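Local atomic coordinates of xyloglucan-specific endo-beta-1,4-glucanase GH12 (Aspergillus niveus, PDB entry 4NPR), a protein that probably hydrolyses internal beta-1,4-glucosidic linkages of xyloglucan with retention of configuration, as a family 12 glycoside hydrolase of beta-jelly-roll fold. Residues A89-T94 / Y238-A243; M125-S130 / L214-V219; E138-L143 / M179-F184; A149-S154 / N170-P175. All coordinates share one frame; numbering follows the deposited sequence.

Contact 1: A89-T94 / Y238-A243; sequences AALQFT and YSVSVA. With SO4 (sulfate ion), chain C.
L91 reaches from strand 89-91 to V240 and V242 through a largely apolar interface between the two sheets of the jelly roll. The segments run nearly parallel, 19° apart end to end, but the CA atoms of L91 and V240 stay 7.3 Å apart and no hydrogen bond joins the segments directly, as expected of facing sheets. With CG of L91 trans to its amide nitrogen (chi1 -179°), the fork of the leucine is carried across the gap. Its CD2 comes 3.9 Å from CG1 of V240 and equally near CG2 of V242, while CD1 packs on the V240 carbonyl oxygen. Branched aliphatic side chains suit this place, filling the width between sheets without polar groups.

One CH-pi contact extends the apolar row. CG2 of V242 lies over one face of the F93 ring, 4.0 Å from its centroid and 16° off the normal, and the two side chains meet at about a right angle.

The one polar link between the segments runs through a water, which donates to A89 O at 2.9 Å and accepts from the Y238 hydroxyl, linking two buried residues; CB of the small A89 lies 4.3 Å from CD2 of Y238. Separately, S239 OG, on the other side of its strand, donates to O2 of a sulfate at 2.8 Å; this ion, probably from the crystallisation liquor, is also bonded to T67.

Strand 87-97 lies between strands 39-42 and 215-226, whereas strand 231-240 belongs to the opposing sheet, where V240 and S239 touch strand 105-113.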
loop_
_atom_site.group_PDB
_atom_site.type_symbol
_atom_site.label_atom_id
_atom_site.label_comp_id
_atom_site.label_asym_id
_atom_site.label_seq_id
_atom_site.Cartn_x
_atom_site.Cartn_y
_atom_site.Cartn_z
ATOM N N ALA A 89 5.750 -5.030 0.985
ATOM C CA ALA A 89 7.140 -4.712 1.304
ATOM C C ALA A 89 7.205 -3.319 2.002
ATOM O O ALA A 89 6.773 -2.338 1.431
ATOM C CB ALA A 89 7.966 -4.690 0.031
ATOM N N ALA A 90 7.820 -3.261 3.185
ATOM C CA ALA A 90 7.999 -2.040 3.972
ATOM C C ALA A 90 9.464 -1.615 4.009
ATOM O O ALA A 90 10.376 -2.391 4.322
ATOM C CB ALA A 90 7.495 -2.261 5.396
ATOM N N LEU A 91 9.687 -0.361 3.690
ATOM C CA LEU A 91 11.016 0.182 3.669
ATOM C C LEU A 91 11.403 0.490 5.097
ATOM O O LEU A 91 10.594 1.032 5.827
ATOM C CB LEU A 91 11.024 1.471 2.870
ATOM C CG LEU A 91 12.383 2.136 2.743
ATOM C CD1 LEU A 91 13.260 1.278 1.840
ATOM C CD2 LEU A 91 12.233 3.572 2.223
ATOM N N GLN A 92 12.646 0.176 5.461
ATOM C CA GLN A 92 13.205 0.429 6.788
ATOM C C GLN A 92 14.083 1.660 6.691
ATOM O O GLN A 92 15.067 1.694 5.983
ATOM C CB GLN A 92 14.007 -0.776 7.253
ATOM C CG GLN A 92 13.232 -2.089 7.184
ATOM C CD GLN A 92 11.936 -2.056 8.034
ATOM O OE1 GLN A 92 10.816 -2.076 7.512
ATOM N NE2 GLN A 92 12.097 -1.994 9.333
ATOM N N PHE A 93 13.682 2.719 7.351
ATOM C CA PHE A 93 14.437 3.957 7.251
ATOM C C PHE A 93 14.213 4.770 8.499
ATOM O O PHE A 93 13.336 4.504 9.311
ATOM C CB PHE A 93 14.020 4.774 6.015
ATOM C CG PHE A 93 12.580 5.251 6.070
ATOM C CD1 PHE A 93 11.532 4.355 5.903
ATOM C CD2 PHE A 93 12.284 6.594 6.323
ATOM C CE1 PHE A 93 10.230 4.772 5.972
ATOM C CE2 PHE A 93 10.981 7.020 6.399
ATOM C CZ PHE A 93 9.947 6.106 6.227
ATOM N N THR A 94 15.047 5.774 8.640
ATOM C CA THR A 94 14.937 6.658 9.761
ATOM C C THR A 94 13.884 7.695 9.412
ATOM O O THR A 94 13.957 8.291 8.349
ATOM C CB THR A 94 16.278 7.338 10.027
ATOM O OG1 THR A 94 17.266 6.325 10.276
ATOM C CG2 THR A 94 16.162 8.257 11.222
ATOM N N TYR A 238 10.086 -3.724 -7.465
ATOM C CA TYR A 238 9.608 -2.681 -6.597
ATOM C C TYR A 238 10.836 -2.055 -5.947
ATOM O O TYR A 238 11.730 -2.769 -5.489
ATOM C CB TYR A 238 8.642 -3.205 -5.496
ATOM C CG TYR A 238 8.279 -2.114 -4.485
ATOM C CD1 TYR A 238 7.378 -1.106 -4.812
ATOM C CD2 TYR A 238 8.906 -2.041 -3.258
ATOM C CE1 TYR A 238 7.089 -0.056 -3.940
ATOM C CE2 TYR A 238 8.633 -1.015 -2.368
ATOM C CZ TYR A 238 7.710 -0.026 -2.695
ATOM O OH TYR A 238 7.423 0.978 -1.791
ATOM N N SER A 239 10.897 -0.729 -5.946
ATOM C CA SER A 239 11.882 -0.012 -5.150
ATOM C C SER A 239 11.279 1.270 -4.655
ATOM O O SER A 239 10.322 1.782 -5.235
ATOM C CB SER A 239 13.160 0.326 -5.923
ATOM O OG SER A 239 12.868 0.928 -7.139
ATOM N N VAL A 240 11.841 1.727 -3.532
ATOM C CA VAL A 240 11.569 3.039 -2.982
ATOM C C VAL A 240 12.739 3.467 -2.130
ATOM O O VAL A 240 13.390 2.650 -1.496
ATOM C CB VAL A 240 10.235 3.084 -2.164
ATOM C CG1 VAL A 240 10.326 2.286 -0.878
ATOM C CG2 VAL A 240 9.809 4.523 -1.878
ATOM N N SER A 241 13.014 4.756 -2.138
ATOM C CA SER A 241 13.960 5.315 -1.203
ATOM C C SER A 241 13.475 6.688 -0.674
ATOM O O SER A 241 12.849 7.466 -1.374
ATOM C CB SER A 241 15.379 5.366 -1.827
ATOM O OG SER A 241 15.472 6.375 -2.833
ATOM N N VAL A 242 13.746 6.944 0.590
ATOM C CA VAL A 242 13.473 8.236 1.167
ATOM C C VAL A 242 14.766 9.051 1.153
ATOM O O VAL A 242 15.713 8.732 1.841
ATOM C CB VAL A 242 12.932 8.089 2.601
ATOM C CG1 VAL A 242 12.848 9.455 3.290
ATOM C CG2 VAL A 242 11.567 7.385 2.599
ATOM N N ALA A 243 14.812 10.077 0.329
ATOM C CA ALA A 243 15.926 11.014 0.348
ATOM C C ALA A 243 15.455 12.344 1.006
ATOM O O ALA A 243 14.244 12.564 1.194
ATOM C CB ALA A 243 16.457 11.238 -1.072
ATOM O OXT ALA A 243 16.240 13.238 1.375
HETATM S S SO4 C . 14.841 0.646 -9.963
HETATM O O1 SO4 C . 13.780 1.397 -10.683
HETATM O O2 SO4 C . 14.163 -0.447 -9.214
HETATM O O3 SO4 C . 15.782 0.087 -10.976
HETATM O O4 SO4 C . 15.590 1.538 -9.018
HETATM O O HOH W 1 7.865 0.153 0.528
#

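Contact 2: M125-S130 / L214-V219; sequences MFLSTS and LYLVDV
M125 to S128 pair with Y215 to V219 as antiparallel strands, their axes 4.7 Å apart at closest and their directions at 140°, with V217 inserted as the extra residue of a beta bulge between the L127-L216 and M125-V219 pairs. At the bulge V217 and D218 stand opposite F126: V217 N bonds F126 O, 2.9 Å and nearly straight at 173°, while F126 N reaches D218 O; S128 and Y215 then pair through both their N-H and C=O groups.

Large apolar side chains fill the face bearing M125 and L127. M125 and V219 lie alongside each other, CG to CG1 4.0 Å. L127 spreads its two methyls: CD2 presses on CA of L216 at 3.6 Å, and CD1 meets CD1 of L214 at 4.0 Å, the two leucines crossing at about a right angle.

The other face is more polar. CD2 of F126 rests 3.7 Å from CB of D218, and the D218 carboxylate stands perpendicular to the phenyl plane. Where the strands give way to loop, Y215 presents its ring edge to the T129 carbonyl, CE1 to O 3.3 Å, a position where the slightly positive ring hydrogens suit an oxygen.

Strand 137-146 flanks 117-128 and strand 87-97 flanks 215-226. F201 of helix 198-207 covers M125 and L127, while H135 stacks on F126 and makes a weak hydrogen bond to D218 OD2.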
loop_
_atom_site.group_PDB
_atom_site.type_symbol
_atom_site.label_atom_id
_atom_site.label_comp_id
_atom_site.label_asym_id
_atom_site.label_seq_id
_atom_site.Cartn_x
_atom_site.Cartn_y
_atom_site.Cartn_z
ATOM N N MET A 125 1.429 4.831 3.241
ATOM C CA MET A 125 2.406 5.660 3.913
ATOM C C MET A 125 1.788 6.359 5.120
ATOM O O MET A 125 0.699 6.919 5.044
ATOM C CB MET A 125 2.926 6.705 2.963
ATOM C CG MET A 125 3.561 6.127 1.722
ATOM S SD MET A 125 4.041 7.489 0.651
ATOM C CE MET A 125 2.501 7.736 -0.222
ATOM N N PHE A 126 2.519 6.360 6.221
ATOM C CA PHE A 126 1.991 6.731 7.501
ATOM C C PHE A 126 2.750 7.916 8.075
ATOM O O PHE A 126 3.983 7.974 7.964
ATOM C CB PHE A 126 2.137 5.536 8.409
ATOM C CG PHE A 126 1.181 4.434 8.101
ATOM C CD1 PHE A 126 -0.131 4.510 8.541
ATOM C CD2 PHE A 126 1.578 3.347 7.331
ATOM C CE1 PHE A 126 -1.029 3.504 8.250
ATOM C CE2 PHE A 126 0.703 2.324 7.052
ATOM C CZ PHE A 126 -0.619 2.400 7.507
ATOM N N LEU A 127 2.004 8.869 8.658
ATOM C CA LEU A 127 2.590 10.006 9.339
ATOM C C LEU A 127 2.398 9.957 10.836
ATOM O O LEU A 127 1.470 9.290 11.339
ATOM C CB LEU A 127 1.964 11.270 8.849
ATOM C CG LEU A 127 2.127 11.415 7.363
ATOM C CD1 LEU A 127 1.460 12.700 6.913
ATOM C CD2 LEU A 127 3.597 11.421 7.049
ATOM N N SER A 128 3.284 10.652 11.556
ATOM C CA SER A 128 3.148 10.808 13.000
ATOM C C SER A 128 3.739 12.119 13.466
ATOM O O SER A 128 4.538 12.739 12.744
ATOM C CB SER A 128 3.759 9.655 13.743
ATOM O OG SER A 128 3.258 9.673 15.063
ATOM N N THR A 129 3.326 12.543 14.664
ATOM C CA THR A 129 3.786 13.806 15.245
ATOM C C THR A 129 5.191 13.685 15.854
ATOM O O THR A 129 5.893 14.695 15.999
ATOM C CB THR A 129 2.805 14.369 16.322
ATOM O OG1 THR A 129 2.712 13.480 17.455
ATOM C CG2 THR A 129 1.412 14.577 15.739
ATOM N N SER A 130 5.619 12.473 16.196
ATOM C CA SER A 130 7.016 12.254 16.618
ATOM C C SER A 130 7.534 10.993 15.930
ATOM O O SER A 130 6.720 10.166 15.511
ATOM C CB SER A 130 7.100 12.108 18.138
ATOM O OG SER A 130 6.489 10.888 18.564
ATOM N N LEU A 214 4.920 17.216 10.250
ATOM C CA LEU A 214 4.731 15.814 10.581
ATOM C C LEU A 214 5.897 14.994 10.067
ATOM O O LEU A 214 6.587 15.428 9.145
ATOM C CB LEU A 214 3.414 15.288 9.999
ATOM C CG LEU A 214 2.133 15.976 10.524
ATOM C CD1 LEU A 214 0.922 15.610 9.665
ATOM C CD2 LEU A 214 1.836 15.664 11.995
ATOM N N TYR A 215 6.094 13.827 10.680
ATOM C CA TYR A 215 7.114 12.826 10.295
ATOM C C TYR A 215 6.564 11.740 9.388
ATOM O O TYR A 215 5.587 11.122 9.726
ATOM C CB TYR A 215 7.673 12.107 11.536
ATOM C CG TYR A 215 8.518 12.978 12.428
ATOM C CD1 TYR A 215 7.948 13.722 13.467
ATOM C CD2 TYR A 215 9.899 13.092 12.217
ATOM C CE1 TYR A 215 8.736 14.552 14.272
ATOM C CE2 TYR A 215 10.702 13.912 13.012
ATOM C CZ TYR A 215 10.124 14.644 14.031
ATOM O OH TYR A 215 10.923 15.441 14.813
ATOM N N LEU A 216 7.225 11.466 8.264
ATOM C CA LEU A 216 6.980 10.226 7.485
ATOM C C LEU A 216 7.584 9.075 8.243
ATOM O O LEU A 216 8.765 9.104 8.438
ATOM C CB LEU A 216 7.642 10.328 6.092
ATOM C CG LEU A 216 7.571 9.164 5.079
ATOM C CD1 LEU A 216 6.180 8.559 4.943
ATOM C CD2 LEU A 216 8.028 9.670 3.709
ATOM N N VAL A 217 6.808 8.094 8.702
ATOM C CA VAL A 217 7.369 6.970 9.503
ATOM C C VAL A 217 7.261 5.521 8.975
ATOM O O VAL A 217 7.879 4.611 9.558
ATOM C CB VAL A 217 6.858 6.954 10.968
ATOM C CG1 VAL A 217 7.000 8.330 11.588
ATOM C CG2 VAL A 217 5.417 6.447 11.080
ATOM N N ASP A 218 6.470 5.305 7.921
ATOM C CA ASP A 218 6.330 3.980 7.296
ATOM C C ASP A 218 6.005 4.210 5.799
ATOM O O ASP A 218 5.177 5.049 5.487
ATOM C CB ASP A 218 5.216 3.141 7.991
ATOM C CG ASP A 218 5.740 2.269 9.199
ATOM O OD1 ASP A 218 6.395 1.201 8.971
ATOM O OD2 ASP A 218 5.452 2.631 10.381
ATOM N N VAL A 219 6.696 3.494 4.896
ATOM C CA VAL A 219 6.358 3.446 3.476
ATOM C C VAL A 219 6.293 1.992 2.986
ATOM O O VAL A 219 7.310 1.326 2.802
ATOM C CB VAL A 219 7.372 4.213 2.628
ATOM C CG1 VAL A 219 6.976 4.197 1.154
ATOM C CG2 VAL A 219 7.479 5.621 3.130
#

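Contact 3: E138-L143 / M179-F184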
loop_
_atom_site.group_PDB
_atom_site.type_symbol
_atom_site.label_atom_id
_atom_site.label_comp_id
_atom_site.label_asym_id
_atom_site.label_seq_id
_atom_site.Cartn_x
_atom_site.Cartn_y
_atom_site.Cartn_z
ATOM N N GLU A 138 -2.806 8.530 7.428
ATOM C CA GLU A 138 -2.470 7.506 6.502
ATOM C C GLU A 138 -2.762 8.007 5.115
ATOM O O GLU A 138 -3.834 8.567 4.872
ATOM C CB GLU A 138 -3.261 6.218 6.794
ATOM C CG GLU A 138 -2.917 5.072 5.834
ATOM C CD GLU A 138 -3.767 3.827 6.057
ATOM O OE1 GLU A 138 -4.689 3.815 6.913
ATOM O OE2 GLU A 138 -3.525 2.837 5.350
ATOM N N ILE A 139 -1.806 7.781 4.218
ATOM C CA ILE A 139 -1.958 8.106 2.814
ATOM C C ILE A 139 -1.790 6.860 1.942
ATOM O O ILE A 139 -0.776 6.158 1.986
ATOM C CB ILE A 139 -0.944 9.152 2.409
ATOM C CG1 ILE A 139 -1.272 10.471 3.089
ATOM C CG2 ILE A 139 -0.969 9.368 0.905
ATOM C CD1 ILE A 139 -0.667 10.615 4.452
ATOM N N MET A 140 -2.800 6.573 1.150
ATOM C CA MET A 140 -2.743 5.427 0.285
ATOM C C MET A 140 -2.737 5.908 -1.153
ATOM O O MET A 140 -3.370 6.901 -1.504
ATOM C CB MET A 140 -3.931 4.496 0.491
ATOM C CG MET A 140 -4.281 4.172 1.927
ATOM S SD MET A 140 -5.202 2.598 2.046
ATOM C CE MET A 140 -4.022 1.303 1.650
ATOM N N VAL A 141 -2.044 5.155 -1.989
ATOM C CA VAL A 141 -2.036 5.423 -3.397
ATOM C C VAL A 141 -2.324 4.125 -4.080
ATOM O O VAL A 141 -1.503 3.210 -4.071
ATOM C CB VAL A 141 -0.701 6.020 -3.862
ATOM C CG1 VAL A 141 -0.769 6.270 -5.348
ATOM C CG2 VAL A 141 -0.420 7.322 -3.098
ATOM N N TRP A 142 -3.528 4.052 -4.630
ATOM C CA TRP A 142 -4.026 2.851 -5.272
ATOM C C TRP A 142 -3.676 2.894 -6.762
ATOM O O TRP A 142 -4.186 3.714 -7.528
ATOM C CB TRP A 142 -5.533 2.745 -5.104
ATOM C CG TRP A 142 -6.034 2.471 -3.716
ATOM C CD1 TRP A 142 -5.479 2.879 -2.518
ATOM C CD2 TRP A 142 -7.211 1.767 -3.378
ATOM N NE1 TRP A 142 -6.229 2.431 -1.463
ATOM C CE2 TRP A 142 -7.307 1.751 -1.966
ATOM C CE3 TRP A 142 -8.193 1.131 -4.121
ATOM C CZ2 TRP A 142 -8.353 1.104 -1.297
ATOM C CZ3 TRP A 142 -9.241 0.474 -3.450
ATOM C CH2 TRP A 142 -9.314 0.470 -2.070
ATOM N N LEU A 143 -2.817 1.980 -7.190
ATOM C CA LEU A 143 -2.616 1.799 -8.628
ATOM C C LEU A 143 -3.657 0.879 -9.226
ATOM O O LEU A 143 -3.849 0.836 -10.466
ATOM C CB LEU A 143 -1.206 1.285 -8.885
ATOM C CG LEU A 143 -0.153 2.217 -8.324
ATOM C CD1 LEU A 143 1.168 1.645 -8.718
ATOM C CD2 LEU A 143 -0.270 3.675 -8.780
ATOM N N MET A 179 -6.961 7.155 13.163
ATOM C CA MET A 179 -6.248 7.912 12.135
ATOM C C MET A 179 -7.241 8.537 11.182
ATOM O O MET A 179 -8.376 8.065 11.054
ATOM C CB MET A 179 -5.483 6.939 11.210
ATOM C CG MET A 179 -4.540 5.994 11.907
ATOM S SD MET A 179 -3.778 4.861 10.761
ATOM C CE MET A 179 -5.131 3.722 10.411
ATOM N N GLN A 180 -6.768 9.503 10.415
ATOM C CA GLN A 180 -7.471 9.954 9.208
ATOM C C GLN A 180 -6.758 9.370 7.937
ATOM O O GLN A 180 -5.537 9.381 7.839
ATOM C CB GLN A 180 -7.517 11.481 9.172
ATOM C CG GLN A 180 -8.021 12.153 10.466
ATOM C CD GLN A 180 -9.440 11.754 10.845
ATOM O OE1 GLN A 180 -10.352 11.703 9.994
ATOM N NE2 GLN A 180 -9.643 11.457 12.142
ATOM N N VAL A 181 -7.521 8.846 6.986
ATOM C CA VAL A 181 -6.939 8.195 5.812
ATOM C C VAL A 181 -7.342 8.956 4.584
ATOM O O VAL A 181 -8.524 9.054 4.310
ATOM C CB VAL A 181 -7.401 6.706 5.673
ATOM C CG1 VAL A 181 -6.784 6.038 4.454
ATOM C CG2 VAL A 181 -7.055 5.919 6.941
ATOM N N TYR A 182 -6.343 9.499 3.883
ATOM C CA TYR A 182 -6.471 9.988 2.519
ATOM C C TYR A 182 -6.107 8.875 1.564
ATOM O O TYR A 182 -5.051 8.290 1.703
ATOM C CB TYR A 182 -5.512 11.109 2.272
ATOM C CG TYR A 182 -5.892 12.428 2.932
ATOM C CD1 TYR A 182 -6.927 13.226 2.409
ATOM C CD2 TYR A 182 -5.206 12.890 4.038
ATOM C CE1 TYR A 182 -7.304 14.409 3.023
ATOM C CE2 TYR A 182 -5.549 14.100 4.632
ATOM C CZ TYR A 182 -6.604 14.837 4.132
ATOM O OH TYR A 182 -6.930 16.004 4.745
ATOM N N SER A 183 -6.987 8.599 0.586
ATOM C CA SER A 183 -6.759 7.566 -0.420
ATOM C C SER A 183 -6.854 8.109 -1.837
ATOM O O SER A 183 -7.890 8.616 -2.236
ATOM C CB SER A 183 -7.754 6.423 -0.261
ATOM O OG SER A 183 -7.475 5.683 0.899
ATOM N N PHE A 184 -5.743 7.982 -2.577
ATOM C CA PHE A 184 -5.671 8.407 -3.954
ATOM C C PHE A 184 -5.931 7.150 -4.749
ATOM O O PHE A 184 -5.186 6.190 -4.659
ATOM C CB PHE A 184 -4.285 8.956 -4.292
ATOM C CG PHE A 184 -3.951 10.238 -3.589
ATOM C CD1 PHE A 184 -3.558 10.237 -2.273
ATOM C CD2 PHE A 184 -4.007 11.447 -4.261
ATOM C CE1 PHE A 184 -3.255 11.416 -1.633
ATOM C CE2 PHE A 184 -3.701 12.630 -3.633
ATOM C CZ PHE A 184 -3.328 12.609 -2.317
#
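E138 stretches alongside V181, its chain fully extended (chi1 -179°, chi2 -176°), so that OE1 lies 3.2 Å from CG2 of V181 and 3.5 Å from CE of M179. Two apolar methyls thus crowd against one carboxylate oxygen. Next along the same face, CG of M140 packs on CG1 of V181 at 4.0 Å and also approaches the S183 hydroxyl; the flexible thioether then bends away. Its SD accepts a weak, long hydrogen bond from W142 NE1, 3.7 Å, which ties the indole to its own strand.

The opposite face carries I139, V141, Y182 and F184, apolar or aromatic throughout. CG2 of I139 lies 4.0 Å from CE1 of F184, and the phenyl edge takes the M140 carbonyl oxygen in its plane, 3.4 Å from CD1.

Strands 138-142 and 179-184 are the parallel pair in the mixed sheet of the jelly roll, whose concave side forms the substrate cleft in family 12 enzymes; the face of E138, M140, V181 and S183 is consistent with that side. Five backbone bonds set the register, among them F184 N to M140 O and the short, straight W142 N to F184 O, 2.7 Å and 176°.

Farther out, F126 packs on E138, and D124 OD1 lies close to its OE2. Helix 198-207 covers the hydrophobic face, with F200 edge-to-face against F184 and L204 on I139.

Contact 4: A149-S154 / N170-P175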
loop_
_atom_site.group_PDB
_atom_site.type_symbol
_atom_site.label_atom_id
_atom_site.label_comp_id
_atom_site.label_asym_id
_atom_site.label_seq_id
_atom_site.Cartn_x
_atom_site.Cartn_y
_atom_site.Cartn_z
ATOM N N ALA A 149 -13.313 -3.304 -5.061
ATOM C CA ALA A 149 -12.592 -2.877 -3.880
ATOM C C ALA A 149 -12.775 -1.370 -3.650
ATOM O O ALA A 149 -12.587 -0.562 -4.566
ATOM C CB ALA A 149 -11.124 -3.238 -4.023
ATOM N N GLY A 150 -13.194 -0.992 -2.440
ATOM C CA GLY A 150 -13.489 0.406 -2.131
ATOM C C GLY A 150 -12.682 0.940 -0.967
ATOM O O GLY A 150 -12.423 0.219 0.005
ATOM N N PRO A 151 -12.289 2.217 -1.054
ATOM C CA PRO A 151 -11.557 2.842 0.034
ATOM C C PRO A 151 -12.438 3.346 1.190
ATOM O O PRO A 151 -13.690 3.458 1.084
ATOM C CB PRO A 151 -10.894 4.038 -0.645
ATOM C CG PRO A 151 -11.918 4.455 -1.615
ATOM C CD PRO A 151 -12.487 3.162 -2.168
ATOM N N ILE A 152 -11.723 3.620 2.282
ATOM C CA ILE A 152 -12.181 4.406 3.408
ATOM C C ILE A 152 -12.599 5.748 2.848
ATOM O O ILE A 152 -11.842 6.352 2.089
ATOM C CB ILE A 152 -11.032 4.676 4.405
ATOM C CG1 ILE A 152 -10.220 3.398 4.737
ATOM C CG2 ILE A 152 -11.565 5.322 5.665
ATOM C CD1 ILE A 152 -11.028 2.311 5.408
ATOM N N SER A 153 -13.794 6.184 3.230
ATOM C CA SER A 153 -14.369 7.425 2.803
ATOM C C SER A 153 -15.558 7.698 3.717
ATOM O O SER A 153 -16.333 6.826 3.989
ATOM C CB SER A 153 -14.856 7.336 1.343
ATOM O OG SER A 153 -15.363 8.580 0.909
ATOM N N SER A 154 -15.715 8.923 4.182
ATOM C CA SER A 154 -16.941 9.264 4.922
ATOM C C SER A 154 -18.145 9.263 4.025
ATOM O O SER A 154 -19.123 8.614 4.339
ATOM C CB SER A 154 -16.805 10.607 5.595
ATOM O OG SER A 154 -15.670 10.508 6.435
ATOM N N ASN A 170 -9.022 9.802 -8.211
ATOM C CA ASN A 170 -10.111 10.155 -7.326
ATOM C C ASN A 170 -9.545 10.172 -5.895
ATOM O O ASN A 170 -8.947 9.200 -5.463
ATOM C CB ASN A 170 -11.205 9.134 -7.365
ATOM C CG ASN A 170 -11.980 9.144 -8.656
ATOM O OD1 ASN A 170 -12.142 10.148 -9.321
ATOM N ND2 ASN A 170 -12.476 7.983 -9.008
ATOM N N LEU A 171 -9.789 11.239 -5.146
ATOM C CA LEU A 171 -9.287 11.352 -3.780
ATOM C C LEU A 171 -10.399 11.183 -2.748
ATOM O O LEU A 171 -11.386 11.872 -2.801
ATOM C CB LEU A 171 -8.602 12.707 -3.561
ATOM C CG LEU A 171 -8.099 12.917 -2.106
ATOM C CD1 LEU A 171 -7.157 11.786 -1.717
ATOM C CD2 LEU A 171 -7.405 14.264 -1.888
ATOM N N TYR A 172 -10.148 10.327 -1.760
ATOM C CA TYR A 172 -11.061 10.022 -0.696
ATOM C C TYR A 172 -10.478 10.358 0.658
ATOM O O TYR A 172 -9.275 10.256 0.872
ATOM C CB TYR A 172 -11.368 8.532 -0.743
ATOM C CG TYR A 172 -11.989 8.161 -2.039
ATOM C CD1 TYR A 172 -13.354 8.274 -2.214
ATOM C CD2 TYR A 172 -11.216 7.775 -3.096
ATOM C CE1 TYR A 172 -13.954 7.987 -3.417
ATOM C CE2 TYR A 172 -11.781 7.492 -4.316
ATOM C CZ TYR A 172 -13.161 7.583 -4.490
ATOM O OH TYR A 172 -13.740 7.304 -5.759
ATOM N N LEU A 173 -11.349 10.698 1.593
ATOM C CA LEU A 173 -10.951 10.915 2.959
ATOM C C LEU A 173 -11.935 10.323 3.964
ATOM O O LEU A 173 -13.148 10.494 3.853
ATOM C CB LEU A 173 -10.840 12.405 3.198
ATOM C CG LEU A 173 -10.635 12.927 4.635
ATOM C CD1 LEU A 173 -9.325 12.400 5.188
ATOM C CD2 LEU A 173 -10.663 14.443 4.581
ATOM N N GLY A 174 -11.410 9.679 4.989
ATOM C CA GLY A 174 -12.251 9.132 6.051
ATOM C C GLY A 174 -11.400 8.641 7.189
ATOM O O GLY A 174 -10.206 8.418 7.025
ATOM N N PRO A 175 -11.999 8.472 8.355
ATOM C CA PRO A 175 -11.261 7.900 9.469
ATOM C C PRO A 175 -11.281 6.364 9.478
ATOM O O PRO A 175 -12.233 5.754 8.978
ATOM C CB PRO A 175 -12.050 8.407 10.677
ATOM C CG PRO A 175 -13.482 8.425 10.171
ATOM C CD PRO A 175 -13.350 8.916 8.747
HETATM O O HOH W 2 -14.019 10.692 0.383
#
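The loop that follows strand 137-146 crosses strand 170-175 of the mixed sheet, with P151 to S154 lying over Y172 to P175. P151 lays its CG above one face of the Y172 ring, 3.9 Å from the centroid and 19° off the normal; the rigid pyrrolidine ring, with its slightly positive C-H groups, suits this CH-pi contact. S153 comes at the ring edge instead, its OG 3.7 Å from CD1.

The direct hydrogen bond is S154 N to L173 O, 3.0 Å, with the donor tilted 25° from the carbonyl plane. A water supplements it, accepting from L173 N at 2.9 Å and bonded to S153 OG, whose place opposite its own amide nitrogen (chi1 -177°) turns it toward this water. G174, lacking a side chain, admits the loop backbone closely: its CA is 4.2 Å from CA of S153. CG2 of I152 then rests on the carbonyls of G174 and P175, 3.4 Å from P175 O.

Strand 179-186 bonds the far edge of 170-175, and P158 also touches Y172. The arrangement is that of a jelly-roll connection folded back on an outer strand of the curved sheet, consistent with the loops that border the cleft in family 12 enzymes.

In the fold
Contacts 2, 3 and 4 follow one another across the mixed sheet, whereas contact 1 joins that sheet to the six-stranded one. Contact 3 is the buried one, contacts 1 and 2 are partly buried, and contact 4 lies at the surface. Chemistry follows place: side-chain packing between sheets in contact 1, backbone bonding within the sheet in contacts 2 and 3, and proline packing in contact 4. Waters bridge contacts 1 and 4, but of these two only contact 4 adds a direct hydrogen bond. Neighbouring contacts touch: L91 N meets V219 O, M125 O meets I139 N, and V181 N meets G174 O, each probably hydrogen-bonded. Contacts 1 and 4 lie on opposite sides of the chain's centre.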